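Local coordinates for protein acyl-coenzyme A oxidase acox-1.2 (Caenorhabditis elegans, PDB 5K3J) that catalyses, with FAD and oxygen, the first step of peroxisomal beta-oxidation of ascaroside pheromone side chains, desaturating the CoA thioester of a five-carbon omega-ascaroside, at residues L99-I104 with A297-L302; L302-A307 with Y350-T355; A307-A312 with F608-M613. One frame throughout, in Å; residues are numbered along the deposited sequence.

Contact 1: L99-I104 with A297-L302. With 6QA (~{S}-[2-[3-[[(2~{R})-4-[[[(2~{R},3~{S},4~{R},5~{R})-5-(6-aminopurin-9-yl)-4-oxidanyl-3-phosphonooxy-oxolan-2-yl]methoxy-oxidanyl-phosphoryl]oxy-oxidanyl-phosphoryl]oxy-3,3-dimethyl-2-oxidanyl-butanoyl]amino]propanoylamino]ethyl] 5-[(2~{R},3~{R},5~{R},6~{S})-6-methyl-3,5-bis(oxidanyl)oxan-2-yl]oxypentanethioate), chain E.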
loop_
_atom_site.group_PDB
_atom_site.type_symbol
_atom_site.label_atom_id
_atom_site.label_comp_id
_atom_site.label_asym_id
_atom_site.label_seq_id
_atom_site.Cartn_x
_atom_site.Cartn_y
_atom_site.Cartn_z
ATOM N N LEU A 99 1.785 25.808 -7.693
ATOM C CA LEU A 99 2.120 26.595 -6.515
ATOM C C LEU A 99 1.736 25.881 -5.219
ATOM O O LEU A 99 2.493 25.892 -4.250
ATOM C CB LEU A 99 1.441 27.963 -6.584
ATOM C CG LEU A 99 1.770 28.903 -5.430
ATOM C CD1 LEU A 99 3.256 29.175 -5.404
ATOM C CD2 LEU A 99 0.988 30.201 -5.543
ATOM N N HIS A 100 0.566 25.249 -5.208
ATOM C CA HIS A 100 0.077 24.592 -4.004
ATOM C C HIS A 100 0.717 23.219 -3.809
ATOM O O HIS A 100 1.046 22.843 -2.684
ATOM C CB HIS A 100 -1.447 24.475 -4.045
ATOM C CG HIS A 100 -2.153 25.776 -3.823
ATOM N ND1 HIS A 100 -2.359 26.696 -4.831
ATOM C CD2 HIS A 100 -2.687 26.322 -2.705
ATOM C CE1 HIS A 100 -2.993 27.747 -4.344
ATOM N NE2 HIS A 100 -3.206 27.544 -3.055
ATOM N N ARG A 101 0.902 22.475 -4.898
ATOM C CA ARG A 101 1.560 21.172 -4.811
ATOM C C ARG A 101 2.985 21.324 -4.296
ATOM O O ARG A 101 3.514 20.425 -3.648
ATOM C CB ARG A 101 1.582 20.460 -6.165
ATOM C CG ARG A 101 0.282 19.776 -6.570
ATOM C CD ARG A 101 0.427 19.149 -7.952
ATOM N NE ARG A 101 -0.809 18.552 -8.450
ATOM C CZ ARG A 101 -1.105 18.448 -9.740
ATOM N NH1 ARG A 101 -0.260 18.920 -10.648
ATOM N NH2 ARG A 101 -2.246 17.890 -10.127
ATOM N N GLU A 102 3.604 22.463 -4.593
ATOM C CA GLU A 102 4.966 22.711 -4.146
ATOM C C GLU A 102 5.014 23.327 -2.759
ATOM O O GLU A 102 5.614 22.760 -1.850
ATOM C CB GLU A 102 5.711 23.616 -5.128
ATOM C CG GLU A 102 7.080 24.037 -4.608
ATOM C CD GLU A 102 7.934 24.699 -5.673
ATOM O OE1 GLU A 102 8.259 25.897 -5.524
ATOM O OE2 GLU A 102 8.292 24.020 -6.659
ATOM N N VAL A 103 4.394 24.491 -2.598
ATOM C CA VAL A 103 4.437 25.203 -1.322
ATOM C C VAL A 103 3.694 24.439 -0.226
ATOM O O VAL A 103 4.280 24.083 0.798
ATOM C CB VAL A 103 3.837 26.613 -1.433
ATOM C CG1 VAL A 103 3.844 27.298 -0.078
ATOM C CG2 VAL A 103 4.610 27.429 -2.445
ATOM N N ILE A 104 2.408 24.177 -0.440
ATOM C CA ILE A 104 1.617 23.472 0.567
ATOM C C ILE A 104 1.958 21.983 0.643
ATOM O O ILE A 104 2.408 21.489 1.678
ATOM C CB ILE A 104 0.103 23.621 0.309
ATOM C CG1 ILE A 104 -0.287 25.099 0.201
ATOM C CG2 ILE A 104 -0.695 22.970 1.428
ATOM C CD1 ILE A 104 -0.170 25.880 1.503
ATOM N N ALA A 297 -6.005 11.203 -13.968
ATOM C CA ALA A 297 -5.046 10.493 -14.804
ATOM C C ALA A 297 -3.759 11.311 -14.825
ATOM O O ALA A 297 -2.656 10.771 -14.721
ATOM C CB ALA A 297 -5.581 10.278 -16.211
ATOM N N MET A 298 -3.924 12.625 -14.941
ATOM C CA MET A 298 -2.827 13.576 -14.857
ATOM C C MET A 298 -2.171 13.541 -13.482
ATOM O O MET A 298 -0.951 13.431 -13.367
ATOM C CB MET A 298 -3.341 14.981 -15.153
ATOM C CG MET A 298 -2.332 16.079 -14.902
ATOM S SD MET A 298 -0.983 16.050 -16.087
ATOM C CE MET A 298 -1.887 16.373 -17.597
ATOM N N GLU A 299 -2.999 13.634 -12.444
ATOM C CA GLU A 299 -2.529 13.759 -11.067
ATOM C C GLU A 299 -1.941 12.455 -10.521
ATOM O O GLU A 299 -0.930 12.468 -9.813
ATOM C CB GLU A 299 -3.672 14.222 -10.169
ATOM C CG GLU A 299 -3.273 14.467 -8.728
ATOM C CD GLU A 299 -4.466 14.741 -7.836
ATOM O OE1 GLU A 299 -5.551 14.188 -8.113
ATOM O OE2 GLU A 299 -4.321 15.507 -6.859
ATOM N N GLN A 300 -2.573 11.328 -10.844
ATOM C CA GLN A 300 -2.031 10.036 -10.449
ATOM C C GLN A 300 -0.920 9.645 -11.411
ATOM O O GLN A 300 -0.326 8.576 -11.288
ATOM C CB GLN A 300 -3.124 8.963 -10.405
ATOM C CG GLN A 300 -4.235 9.199 -9.406
ATOM C CD GLN A 300 -3.934 8.613 -8.048
ATOM O OE1 GLN A 300 -3.165 7.663 -7.926
ATOM N NE2 GLN A 300 -4.544 9.177 -7.016
ATOM N N GLY A 301 -0.628 10.532 -12.356
ATOM C CA GLY A 301 0.552 10.402 -13.182
ATOM C C GLY A 301 1.723 11.132 -12.548
ATOM O O GLY A 301 2.875 10.723 -12.700
ATOM N N LEU A 302 1.426 12.192 -11.796
ATOM C CA LEU A 302 2.468 13.042 -11.214
ATOM C C LEU A 302 2.971 12.555 -9.847
ATOM O O LEU A 302 4.175 12.596 -9.597
ATOM C CB LEU A 302 1.969 14.486 -11.107
ATOM C CG LEU A 302 1.869 15.215 -12.450
ATOM C CD1 LEU A 302 1.160 16.558 -12.323
ATOM C CD2 LEU A 302 3.256 15.402 -13.051
HETATM P P26 6QA E . -26.951 6.674 -9.272
HETATM P P29 6QA E . -28.914 5.615 -11.306
HETATM P P50 6QA E . -27.076 2.418 -17.275
HETATM O O01 6QA E . -6.970 14.156 -5.578
HETATM C C02 6QA E . -8.169 14.955 -5.672
HETATM C C03 6QA E . -8.822 14.747 -4.296
HETATM O O04 6QA E . -10.104 15.178 -4.276
HETATM C C05 6QA E . -11.043 14.323 -4.846
HETATM C C06 6QA E . -12.085 13.963 -3.750
HETATM C C07 6QA E . -13.446 13.749 -4.453
HETATM C C08 6QA E . -14.564 13.988 -3.440
HETATM C C09 6QA E . -15.417 12.796 -3.302
HETATM S S10 6QA E . -17.238 13.157 -3.491
HETATM C C11 6QA E . -18.078 12.097 -4.701
HETATM C C12 6QA E . -17.344 10.851 -5.102
HETATM N N13 6QA E . -18.241 9.764 -4.977
HETATM C C14 6QA E . -18.657 8.989 -6.128
HETATM C C15 6QA E . -19.642 7.779 -5.949
HETATM C C16 6QA E . -20.892 8.053 -6.851
HETATM N N17 6QA E . -21.279 6.857 -7.622
HETATM C C18 6QA E . -22.670 6.763 -8.085
HETATM C C19 6QA E . -23.102 5.538 -8.889
HETATM O O20 6QA E . -22.053 4.596 -8.898
HETATM C C21 6QA E . -23.465 5.914 -10.353
HETATM C C22 6QA E . -24.031 4.550 -10.948
HETATM C C23 6QA E . -22.186 6.446 -11.080
HETATM C C24 6QA E . -24.549 6.976 -10.513
HETATM O O25 6QA E . -25.873 6.404 -10.513
HETATM O O27 6QA E . -26.466 6.116 -7.926
HETATM O O28 6QA E . -28.399 5.906 -9.748
HETATM O O30 6QA E . -30.098 6.550 -11.569
HETATM O O31 6QA E . -27.634 5.854 -12.369
HETATM C C32 6QA E . -27.214 4.873 -13.240
HETATM C C33 6QA E . -27.743 5.272 -14.681
HETATM O O34 6QA E . -27.589 6.523 -14.893
HETATM C C35 6QA E . -26.500 6.751 -16.079
HETATM N N36 6QA E . -25.445 7.649 -15.580
HETATM C C37 6QA E . -24.851 7.575 -14.386
HETATM N N38 6QA E . -23.945 8.544 -14.239
HETATM C C39 6QA E . -23.949 9.288 -15.382
HETATM C C40 6QA E . -24.903 8.731 -16.235
HETATM N N41 6QA E . -25.112 9.293 -17.456
HETATM C C42 6QA E . -24.404 10.360 -17.827
HETATM N N43 6QA E . -23.477 10.929 -17.029
HETATM C C44 6QA E . -23.224 10.433 -15.818
HETATM N N45 6QA E . -22.216 11.052 -14.950
HETATM C C46 6QA E . -26.043 5.589 -16.432
HETATM O O47 6QA E . -26.170 5.405 -17.914
HETATM C C48 6QA E . -26.881 4.531 -15.719
HETATM O O49 6QA E . -27.695 3.836 -16.606
HETATM O O51 6QA E . -27.906 1.260 -16.806
HETATM O O52 6QA E . -25.614 2.227 -16.840
HETATM O O53 6QA E . -27.101 2.521 -18.776
HETATM O O54 6QA E . -29.370 4.182 -11.415
HETATM O O55 6QA E . -27.213 8.162 -9.130
HETATM O O56 6QA E . -23.452 7.628 -7.818
HETATM O O57 6QA E . -18.275 9.248 -7.220
HETATM O O58 6QA E . -14.876 11.723 -3.064
HETATM O O59 6QA E . -8.104 15.471 -3.260
HETATM C C60 6QA E . -8.000 16.872 -3.542
HETATM C C61 6QA E . -7.312 17.427 -2.315
HETATM C C62 6QA E . -7.251 17.110 -4.880
HETATM C C63 6QA E . -7.853 16.361 -5.991
HETATM O O64 6QA E . -7.305 18.543 -5.210
#
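Glu299 and Arg101 meet beside the sugar of the bound ascaroside-CoA, an instance of how a substrate pocket can be bordered by a contact between distant parts of a chain. The Glu299 side chain leaves its helix with CG anti to the backbone N (chi1 -176°) and stays extended beyond CG, which carries the carboxylate out to the ligand. Its CB lies 3.9 Å from Arg101 NH2, and its CG is the nearest atom to that nitrogen, at 3.8 Å. Glu299 CD is the first carbon to approach the ligand, near its O01. Glu299 OE1 accepts a hydrogen bond of 2.9 Å from the ligand hydroxyl O01, and Glu299 OE2 lies 3.2 Å from that same O01. The two flat groups are inclined by 38°, and Arg101 NH2 stays 4.5 Å from Glu299 OE2, too far for a salt bridge, though the opposite charges probably attract and the guanidinium would probably favour the ionised carboxylate. Arg101 runs straight from CG to NE, from helix 93-103 to helix 287-315, and its NH1 comes to CD1 of Leu302, the two side chains crossing at about a right angle. With an alanine at Glu299, O01 would probably lose its carboxylate acceptor and Arg101 the opposite charge near it, in keeping with the importance of this site for binding the five-carbon omega-ascaroside and hence for specificity. The ligand is also hydrogen-bonded by Tyr286, Tyr431, Lys283 and the backbone N of Ala432, a residue changed in this structure at the predicted proton-acceptor position. Helix 93-103 of the N-terminal region faces helix 287-315 beside the sugar end of the pocket, with Arg101 spanning the two; helices 36-49 and 66-82 pack on the former, and helix 343-363 receives Met298 and Leu302 of the latter.

Contact 2: L302-A307 with Y350-T355; sequences LFLAHA and YAFIFT
The carbonyl oxygen of Ala351 is gripped twice by one residue: Thr355 N donates to it at 3.0 Å and Thr355 OG1 at 2.6 Å, from opposite faces of the carbonyl plane. The hydroxyl is tilted 32° from that plane, and its bond satisfies it within its own helix. That helix, 343-363, packs against helix 287-315 in the C-terminal helical bundle of the acyl-CoA dehydrogenase and oxidase fold, and across these segments the two helices run obliquely in opposing senses. No hydrogen bond joins them; the contact is apolar and buried. Its closest approach is methyl to methyl, where Leu302 CD2 lies 3.6 Å from Ile353 CD1, the side chains crossing at about a right angle. Ile353 reaches so far because CG1 stands anti to its carbonyl carbon (chi1 -75°) and CD1 continues outward in an extended chain (chi2 168°). Leu302 turns CD2 to helix 343-363, while its CD1 faces Arg101, and Leu302 CG follows behind at 4.1 Å from Ile353 CD1. The pairing illustrates how a branched residue can serve two neighbours at once. Helix 379-405 closes one flank: its Thr396 touches both Leu304 and Phe352, with Ile400 adding to the leucine and Glu395 to the phenylalanine. On another side Tyr350 reaches helix 549-569. Between Leu304 and Phe352 the approach is looser and oblique to the ring, with Leu304 CD2 lying 4.3 Å from Phe352 CE2.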
loop_
_atom_site.group_PDB
_atom_site.type_symbol
_atom_site.label_atom_id
_atom_site.label_comp_id
_atom_site.label_asym_id
_atom_site.label_seq_id
_atom_site.Cartn_x
_atom_site.Cartn_y
_atom_site.Cartn_z
ATOM N N LEU A 302 1.426 12.192 -11.796
ATOM C CA LEU A 302 2.468 13.042 -11.214
ATOM C C LEU A 302 2.971 12.555 -9.847
ATOM O O LEU A 302 4.175 12.596 -9.597
ATOM C CB LEU A 302 1.969 14.486 -11.107
ATOM C CG LEU A 302 1.869 15.215 -12.450
ATOM C CD1 LEU A 302 1.160 16.558 -12.323
ATOM C CD2 LEU A 302 3.256 15.402 -13.051
ATOM N N PHE A 303 2.067 12.112 -8.973
ATOM C CA PHE A 303 2.452 11.438 -7.729
ATOM C C PHE A 303 3.467 10.331 -8.008
ATOM O O PHE A 303 4.483 10.204 -7.327
ATOM C CB PHE A 303 1.238 10.807 -7.050
ATOM C CG PHE A 303 0.297 11.783 -6.413
ATOM C CD1 PHE A 303 0.754 12.831 -5.630
ATOM C CD2 PHE A 303 -1.070 11.625 -6.581
ATOM C CE1 PHE A 303 -0.147 13.706 -5.035
ATOM C CE2 PHE A 303 -1.968 12.494 -5.994
ATOM C CZ PHE A 303 -1.502 13.537 -5.218
ATOM N N LEU A 304 3.149 9.520 -9.012
ATOM C CA LEU A 304 3.962 8.379 -9.408
ATOM C C LEU A 304 5.318 8.847 -9.906
ATOM O O LEU A 304 6.341 8.243 -9.593
ATOM C CB LEU A 304 3.252 7.565 -10.491
ATOM C CG LEU A 304 3.912 6.273 -10.958
ATOM C CD1 LEU A 304 4.334 5.456 -9.757
ATOM C CD2 LEU A 304 2.949 5.484 -11.831
ATOM N N ALA A 305 5.325 9.924 -10.684
ATOM C CA ALA A 305 6.576 10.523 -11.117
ATOM C C ALA A 305 7.381 10.986 -9.906
ATOM O O ALA A 305 8.595 10.809 -9.850
ATOM C CB ALA A 305 6.306 11.676 -12.058
ATOM N N HIS A 306 6.681 11.576 -8.941
ATOM C CA HIS A 306 7.275 12.031 -7.689
ATOM C C HIS A 306 7.978 10.879 -6.970
ATOM O O HIS A 306 9.113 11.021 -6.513
ATOM C CB HIS A 306 6.184 12.653 -6.806
ATOM C CG HIS A 306 6.677 13.245 -5.520
ATOM N ND1 HIS A 306 6.050 14.312 -4.916
ATOM C CD2 HIS A 306 7.708 12.908 -4.710
ATOM C CE1 HIS A 306 6.682 14.618 -3.799
ATOM N NE2 HIS A 306 7.692 13.783 -3.649
ATOM N N ALA A 307 7.303 9.740 -6.877
ATOM C CA ALA A 307 7.880 8.564 -6.239
ATOM C C ALA A 307 9.126 8.098 -6.983
ATOM O O ALA A 307 10.155 7.800 -6.373
ATOM C CB ALA A 307 6.856 7.448 -6.167
ATOM N N TYR A 350 4.411 8.778 -17.581
ATOM C CA TYR A 350 4.300 9.539 -18.818
ATOM C C TYR A 350 2.994 9.223 -19.537
ATOM O O TYR A 350 2.280 10.127 -19.967
ATOM C CB TYR A 350 5.487 9.249 -19.740
ATOM C CG TYR A 350 6.748 10.002 -19.379
ATOM C CD1 TYR A 350 7.740 9.406 -18.617
ATOM C CD2 TYR A 350 6.942 11.309 -19.800
ATOM C CE1 TYR A 350 8.894 10.087 -18.283
ATOM C CE2 TYR A 350 8.092 12.003 -19.473
ATOM C CZ TYR A 350 9.066 11.385 -18.713
ATOM O OH TYR A 350 10.213 12.067 -18.381
ATOM N N ALA A 351 2.688 7.934 -19.657
ATOM C CA ALA A 351 1.502 7.486 -20.379
ATOM C C ALA A 351 0.225 8.021 -19.740
ATOM O O ALA A 351 -0.694 8.449 -20.441
ATOM C CB ALA A 351 1.461 5.967 -20.444
ATOM N N PHE A 352 0.175 8.000 -18.411
ATOM C CA PHE A 352 -1.000 8.477 -17.685
ATOM C C PHE A 352 -1.205 9.976 -17.895
ATOM O O PHE A 352 -2.323 10.433 -18.127
ATOM C CB PHE A 352 -0.887 8.188 -16.181
ATOM C CG PHE A 352 -0.893 6.725 -15.831
ATOM C CD1 PHE A 352 -1.228 5.769 -16.775
ATOM C CD2 PHE A 352 -0.566 6.307 -14.550
ATOM C CE1 PHE A 352 -1.230 4.429 -16.453
ATOM C CE2 PHE A 352 -0.566 4.968 -14.223
ATOM C CZ PHE A 352 -0.898 4.028 -15.176
ATOM N N ILE A 353 -0.114 10.731 -17.808
ATOM C CA ILE A 353 -0.160 12.189 -17.898
ATOM C C ILE A 353 -0.660 12.655 -19.264
ATOM O O ILE A 353 -1.480 13.573 -19.353
ATOM C CB ILE A 353 1.228 12.800 -17.606
ATOM C CG1 ILE A 353 1.510 12.747 -16.103
ATOM C CG2 ILE A 353 1.317 14.238 -18.105
ATOM C CD1 ILE A 353 2.943 13.057 -15.740
ATOM N N PHE A 354 -0.181 12.009 -20.322
ATOM C CA PHE A 354 -0.623 12.332 -21.677
ATOM C C PHE A 354 -2.074 11.917 -21.871
ATOM O O PHE A 354 -2.837 12.586 -22.569
ATOM C CB PHE A 354 0.270 11.650 -22.713
ATOM C CG PHE A 354 1.708 12.074 -22.640
ATOM C CD1 PHE A 354 2.038 13.370 -22.291
ATOM C CD2 PHE A 354 2.730 11.177 -22.910
ATOM C CE1 PHE A 354 3.353 13.767 -22.217
ATOM C CE2 PHE A 354 4.050 11.569 -22.837
ATOM C CZ PHE A 354 4.362 12.868 -22.489
ATOM N N THR A 355 -2.444 10.804 -21.250
ATOM C CA THR A 355 -3.828 10.360 -21.231
ATOM C C THR A 355 -4.667 11.370 -20.455
ATOM O O THR A 355 -5.840 11.589 -20.757
ATOM C CB THR A 355 -3.955 8.955 -20.599
ATOM O OG1 THR A 355 -3.114 8.034 -21.307
ATOM C CG2 THR A 355 -5.391 8.457 -20.648
#

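Contact 3: A307-A312 with F608-M613; sequences ALTIAA and FQISDM
Segment 307-312 is continuous helix, in which Ala307 O receives both Ile310 N, at 3.1 Å, and Ala311 N, at 3.0 Å. Segment 608-613 is mostly a connection: Gln609 leaves helical geometry with a positive phi of 45°, Ile610 is extended, and the chain enters helix 612-615 after Ser611. The nearest backbone approach pairs Thr309 with Phe608, whose CA atoms are 8.2 Å apart. Ser611 occupies the N-cap; its OG caps Gln614 N weakly and also bonds to Glu102. The segment links helix 601-606 to helix 612-615 and lies against the long helix 287-315, an example of a C-terminal loop docking on the C-alpha1 region. Thr309 carries the contact. Its OG1 sits anti to the carbonyl carbon (chi1 -55°), a position from which it bonds back to Ala305 O in its own helix. Thus occupied, the oxygen meets the loop only by van der Waals contact: Ile610 CD1 comes to 3.9 Å from Thr309 OG1, and Phe608 CD2 lies 4.4 Å from Thr309 OG1, which approaches the ring obliquely. Leu615 touches both Thr309 and Ile610, while the Phe608 ring meets that of Tyr350.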
loop_
_atom_site.group_PDB
_atom_site.type_symbol
_atom_site.label_atom_id
_atom_site.label_comp_id
_atom_site.label_asym_id
_atom_site.label_seq_id
_atom_site.Cartn_x
_atom_site.Cartn_y
_atom_site.Cartn_z
ATOM N N ALA A 307 7.303 9.740 -6.877
ATOM C CA ALA A 307 7.880 8.564 -6.239
ATOM C C ALA A 307 9.126 8.098 -6.983
ATOM O O ALA A 307 10.155 7.800 -6.373
ATOM C CB ALA A 307 6.856 7.448 -6.167
ATOM N N LEU A 308 9.020 8.052 -8.307
ATOM C CA LEU A 308 10.102 7.585 -9.168
ATOM C C LEU A 308 11.276 8.555 -9.188
ATOM O O LEU A 308 12.412 8.151 -9.422
ATOM C CB LEU A 308 9.583 7.366 -10.585
ATOM C CG LEU A 308 8.505 6.289 -10.661
ATOM C CD1 LEU A 308 7.708 6.412 -11.944
ATOM C CD2 LEU A 308 9.138 4.917 -10.542
ATOM N N THR A 309 10.997 9.831 -8.939
ATOM C CA THR A 309 12.042 10.844 -8.872
ATOM C C THR A 309 12.966 10.543 -7.698
ATOM O O THR A 309 14.158 10.849 -7.728
ATOM C CB THR A 309 11.448 12.254 -8.729
ATOM O OG1 THR A 309 10.523 12.491 -9.796
ATOM C CG2 THR A 309 12.542 13.306 -8.781
ATOM N N ILE A 310 12.402 9.917 -6.670
ATOM C CA ILE A 310 13.145 9.552 -5.471
ATOM C C ILE A 310 13.836 8.201 -5.618
ATOM O O ILE A 310 14.989 8.035 -5.217
ATOM C CB ILE A 310 12.214 9.512 -4.249
ATOM C CG1 ILE A 310 11.506 10.862 -4.086
ATOM C CG2 ILE A 310 12.983 9.116 -2.986
ATOM C CD1 ILE A 310 10.237 10.791 -3.277
ATOM N N ALA A 311 13.120 7.239 -6.186
ATOM C CA ALA A 311 13.657 5.904 -6.392
ATOM C C ALA A 311 14.849 5.935 -7.342
ATOM O O ALA A 311 15.932 5.468 -6.995
ATOM C CB ALA A 311 12.575 4.974 -6.926
ATOM N N ALA A 312 14.644 6.502 -8.528
ATOM C CA ALA A 312 15.670 6.528 -9.568
ATOM C C ALA A 312 16.952 7.205 -9.096
ATOM O O ALA A 312 18.037 6.635 -9.209
ATOM C CB ALA A 312 15.142 7.222 -10.812
ATOM N N PHE A 608 10.745 16.285 -14.759
ATOM C CA PHE A 608 9.502 16.670 -14.095
ATOM C C PHE A 608 9.704 17.964 -13.302
ATOM O O PHE A 608 8.737 18.588 -12.859
ATOM C CB PHE A 608 8.999 15.547 -13.182
ATOM C CG PHE A 608 8.542 14.314 -13.924
ATOM C CD1 PHE A 608 7.291 14.261 -14.508
ATOM C CD2 PHE A 608 9.364 13.205 -14.027
ATOM C CE1 PHE A 608 6.869 13.137 -15.188
ATOM C CE2 PHE A 608 8.946 12.074 -14.706
ATOM C CZ PHE A 608 7.694 12.044 -15.288
ATOM N N GLN A 609 10.974 18.346 -13.147
ATOM C CA GLN A 609 11.396 19.585 -12.494
ATOM C C GLN A 609 10.650 19.837 -11.190
ATOM O O GLN A 609 10.164 20.937 -10.933
ATOM C CB GLN A 609 11.249 20.766 -13.460
ATOM C CG GLN A 609 12.501 20.954 -14.311
ATOM C CD GLN A 609 12.283 21.809 -15.542
ATOM O OE1 GLN A 609 11.187 22.310 -15.784
ATOM N NE2 GLN A 609 13.339 21.978 -16.332
ATOM N N ILE A 610 10.574 18.792 -10.373
ATOM C CA ILE A 610 10.029 18.885 -9.027
ATOM C C ILE A 610 11.102 19.381 -8.066
ATOM O O ILE A 610 12.111 18.708 -7.857
ATOM C CB ILE A 610 9.501 17.525 -8.543
ATOM C CG1 ILE A 610 8.515 16.942 -9.564
ATOM C CG2 ILE A 610 8.859 17.658 -7.172
ATOM C CD1 ILE A 610 8.096 15.507 -9.274
ATOM N N SER A 611 10.887 20.559 -7.490
ATOM C CA SER A 611 11.844 21.139 -6.556
ATOM C C SER A 611 11.953 20.285 -5.294
ATOM O O SER A 611 11.070 19.472 -5.011
ATOM C CB SER A 611 11.436 22.567 -6.199
ATOM O OG SER A 611 10.233 22.579 -5.447
ATOM N N ASP A 612 13.040 20.459 -4.548
ATOM C CA ASP A 612 13.194 19.772 -3.270
ATOM C C ASP A 612 12.068 20.164 -2.320
ATOM O O ASP A 612 11.620 19.354 -1.504
ATOM C CB ASP A 612 14.548 20.091 -2.631
ATOM C CG ASP A 612 15.693 19.319 -3.258
ATOM O OD1 ASP A 612 15.431 18.381 -4.040
ATOM O OD2 ASP A 612 16.863 19.650 -2.958
ATOM N N MET A 613 11.619 21.413 -2.436
ATOM C CA MET A 613 10.516 21.917 -1.628
ATOM C C MET A 613 9.260 21.062 -1.779
ATOM O O MET A 613 8.586 20.759 -0.796
ATOM C CB MET A 613 10.203 23.367 -1.995
ATOM C CG MET A 613 8.893 23.857 -1.400
ATOM S SD MET A 613 8.624 25.630 -1.522
ATOM C CE MET A 613 9.850 26.257 -0.376
#

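All three contacts draw on helix 287-315, taking consecutive lengths of it. Contacts 1 and 2 share Leu302 and lie about 10 Å apart, centre to centre; contacts 2 and 3 share Ala307 and are about 12 Å apart on the same measure. The ring of Phe608 bridges the last two, its CE1 lying 3.5 Å from Ala305 CB. Contacts 1 and 3 are joined by a probable hydrogen bond of 2.7 Å between Glu102 OE2 and Ser611 OG. Only contact 1 touches the ascaroside-CoA; in contact 2 the Phe352 side chain is about 10 Å from the bound ATP, and in contact 3 Ile610 is about 11 Å from Glu299, side chain to side chain.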